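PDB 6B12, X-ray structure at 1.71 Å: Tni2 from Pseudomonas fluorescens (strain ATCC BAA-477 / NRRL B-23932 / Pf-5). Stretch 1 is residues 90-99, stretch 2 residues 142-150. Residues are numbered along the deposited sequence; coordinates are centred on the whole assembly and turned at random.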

# COMPACT_ATOMS: atom_id res chain seq x y z
N GLN C 90 -5.89 13.84 18.53
CA GLN C 90 -5.77 12.77 17.57
C GLN C 90 -6.61 11.60 18.04
O GLN C 90 -7.04 11.55 19.19
CB GLN C 90 -4.31 12.35 17.37
CG GLN C 90 -3.73 11.66 18.57
CD GLN C 90 -2.30 11.24 18.32
OE1 GLN C 90 -1.57 11.90 17.59
NE2 GLN C 90 -1.91 10.14 18.92
N ILE C 91 -6.86 10.69 17.11
CA ILE C 91 -7.67 9.50 17.37
C ILE C 91 -6.94 8.30 16.79
O ILE C 91 -6.54 8.32 15.62
CB ILE C 91 -9.07 9.60 16.75
CG1 ILE C 91 -9.77 10.88 17.21
CG2 ILE C 91 -9.90 8.34 17.10
CD1 ILE C 91 -11.09 11.16 16.48
N ARG C 92 -6.78 7.26 17.58
CA ARG C 92 -6.25 6.00 17.07
C ARG C 92 -7.37 5.23 16.38
O ARG C 92 -8.45 5.02 16.96
CB ARG C 92 -5.68 5.18 18.24
CG ARG C 92 -5.07 3.84 17.84
CD ARG C 92 -4.69 3.06 19.08
NE ARG C 92 -4.17 1.73 18.75
CZ ARG C 92 -4.92 0.70 18.38
NH1 ARG C 92 -6.25 0.83 18.29
NH2 ARG C 92 -4.35 -0.47 18.13
N ILE C 93 -7.14 4.83 15.13
CA ILE C 93 -8.14 4.10 14.37
C ILE C 93 -8.05 2.62 14.73
O ILE C 93 -6.95 2.06 14.84
CB ILE C 93 -7.95 4.34 12.86
CG1 ILE C 93 -7.99 5.83 12.50
CG2 ILE C 93 -8.94 3.49 12.05
CD1 ILE C 93 -9.29 6.55 12.91
N ALA C 94 -9.20 1.97 14.90
CA ALA C 94 -9.21 0.56 15.27
C ALA C 94 -8.52 -0.30 14.21
O ALA C 94 -8.76 -0.13 13.01
CB ALA C 94 -10.66 0.09 15.47
N ASP C 95 -7.63 -1.22 14.65
CA ASP C 95 -7.09 -2.22 13.72
C ASP C 95 -7.42 -3.64 14.17
O ASP C 95 -6.75 -4.60 13.78
CB ASP C 95 -5.58 -2.04 13.48
CG ASP C 95 -4.75 -2.00 14.76
OD1 ASP C 95 -5.16 -2.56 15.79
OD2 ASP C 95 -3.64 -1.41 14.70
N GLN C 96 -8.46 -3.78 14.99
CA GLN C 96 -9.14 -5.06 15.18
C GLN C 96 -10.55 -4.84 14.64
O GLN C 96 -11.31 -4.04 15.20
CB GLN C 96 -9.15 -5.48 16.65
CG GLN C 96 -7.82 -6.01 17.09
CD GLN C 96 -7.79 -6.35 18.56
OE1 GLN C 96 -8.83 -6.37 19.23
NE2 GLN C 96 -6.60 -6.62 19.07
N LEU C 97 -10.86 -5.52 13.54
CA LEU C 97 -12.04 -5.24 12.74
C LEU C 97 -12.96 -6.44 12.72
O LEU C 97 -12.50 -7.60 12.69
CB LEU C 97 -11.63 -4.88 11.31
CG LEU C 97 -10.65 -3.72 11.21
CD1 LEU C 97 -10.29 -3.39 9.76
CD2 LEU C 97 -11.20 -2.52 11.94
N LEU C 98 -14.26 -6.17 12.73
CA LEU C 98 -15.27 -7.20 12.60
C LEU C 98 -15.40 -7.51 11.12
O LEU C 98 -15.85 -6.67 10.34
CB LEU C 98 -16.61 -6.75 13.17
CG LEU C 98 -17.04 -7.11 14.58
CD1 LEU C 98 -18.41 -6.48 14.84
CD2 LEU C 98 -17.09 -8.61 14.76
N ILE C 99 -14.99 -8.72 10.73
CA ILE C 99 -15.07 -9.16 9.35
C ILE C 99 -15.77 -10.51 9.35
O ILE C 99 -15.29 -11.46 9.96
CB ILE C 99 -13.67 -9.26 8.70
CG1 ILE C 99 -12.99 -7.89 8.67
CG2 ILE C 99 -13.75 -9.86 7.30
CD1 ILE C 99 -11.51 -7.96 8.36
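Stretch 2 142-150: STGDIVSIQ

Stretch 2 packs on stretch 1 through a small apolar contact, with no direct hydrogen bond between them and one bridging water. Together the two stretches bury 360 Å². Stretch 2 begins as a loop and runs on as a strand through Gln150, extended except at Val147, where phi/psi is -91/-51. Its strand crosses strand 96-99 of stretch 1 at -68°, with the axes 9.0 Å apart at closest approach. The N-to-C directions are 68° apart, so the strands run neither parallel nor antiparallel. The two therefore do not pair as neighbours in a sheet; side chains fill the space between them.

The nearest CA atoms across the contact are those of Ile91 and Gly144, 6.2 Å apart. Gly144 has phi/psi of 78/14, a conformation that favours glycine. Ile91 CD1 lies 3.8 Å from Gly144 CA, in space that a CB there would enter. Ile93 CD1 reaches to 3.4 Å from Gly144 O. Water 1 donates to both Arg92 O and Gly144 O, each at 3.0 Å, and so links the two backbones.

Further along, Ile146 points toward stretch 1. Its CD1 is 3.5 Å from Leu97 CD2 and 3.9 Å from Ala94 O, while its CG1 is 4.2 Å from Ile93 CG2. Ile149 also points toward stretch 1, and its CD1 packs 4.0 Å from Leu97 CB. Val147 and Ser148, between these two isoleucines, make no contact with stretch 1.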

# COMPACT_ATOMS: atom_id res chain seq x y z
N SER C 142 -13.61 13.14 9.80
CA SER C 142 -14.33 14.14 10.58
C SER C 142 -14.91 13.55 11.86
O SER C 142 -15.25 14.31 12.78
CB SER C 142 -15.43 14.79 9.72
OG SER C 142 -16.47 13.87 9.47
N THR C 143 -15.02 12.22 11.96
CA THR C 143 -15.51 11.59 13.17
C THR C 143 -14.52 10.63 13.76
O THR C 143 -14.67 10.24 14.93
CB THR C 143 -16.80 10.81 12.88
OG1 THR C 143 -16.51 9.77 11.94
CG2 THR C 143 -17.85 11.76 12.31
N GLY C 144 -13.50 10.23 13.00
CA GLY C 144 -12.55 9.26 13.48
C GLY C 144 -13.06 7.84 13.42
O GLY C 144 -12.44 6.96 14.02
N ASP C 145 -14.16 7.59 12.70
CA ASP C 145 -14.78 6.28 12.66
C ASP C 145 -14.65 5.59 11.31
O ASP C 145 -14.67 6.22 10.25
CB ASP C 145 -16.25 6.36 13.05
CG ASP C 145 -16.43 6.72 14.50
OD1 ASP C 145 -15.48 6.51 15.29
OD2 ASP C 145 -17.51 7.21 14.84
N ILE C 146 -14.52 4.28 11.35
CA ILE C 146 -14.51 3.52 10.11
C ILE C 146 -15.88 3.59 9.45
O ILE C 146 -16.92 3.48 10.12
CB ILE C 146 -14.11 2.06 10.40
CG1 ILE C 146 -12.64 2.06 10.80
CG2 ILE C 146 -14.41 1.21 9.19
CD1 ILE C 146 -12.17 0.76 11.41
N VAL C 147 -15.87 3.81 8.14
CA VAL C 147 -17.08 3.88 7.33
C VAL C 147 -17.44 2.52 6.78
O VAL C 147 -18.56 2.05 6.97
CB VAL C 147 -16.89 4.91 6.20
CG1 VAL C 147 -18.05 4.85 5.22
CG2 VAL C 147 -16.75 6.31 6.78
N SER C 148 -16.47 1.85 6.15
CA SER C 148 -16.72 0.56 5.53
C SER C 148 -15.43 -0.21 5.35
O SER C 148 -14.34 0.37 5.31
CB SER C 148 -17.40 0.70 4.18
OG SER C 148 -16.56 1.47 3.35
N ILE C 149 -15.59 -1.53 5.22
CA ILE C 149 -14.48 -2.44 4.95
C ILE C 149 -14.86 -3.31 3.76
O ILE C 149 -15.99 -3.81 3.69
CB ILE C 149 -14.17 -3.32 6.18
CG1 ILE C 149 -13.91 -2.47 7.43
CG2 ILE C 149 -13.00 -4.22 5.89
CD1 ILE C 149 -14.18 -3.24 8.76
N GLN C 150 -13.94 -3.48 2.82
CA GLN C 150 -14.20 -4.33 1.67
C GLN C 150 -12.98 -5.19 1.41
O GLN C 150 -11.85 -4.68 1.44
CB GLN C 150 -14.49 -3.56 0.37
CG GLN C 150 -15.40 -2.37 0.47
CD GLN C 150 -15.18 -1.41 -0.69
OE1 GLN C 150 -15.17 -0.19 -0.50
NE2 GLN C 150 -14.98 -1.95 -1.90
O HOH W 1 -11.39 5.32 16.34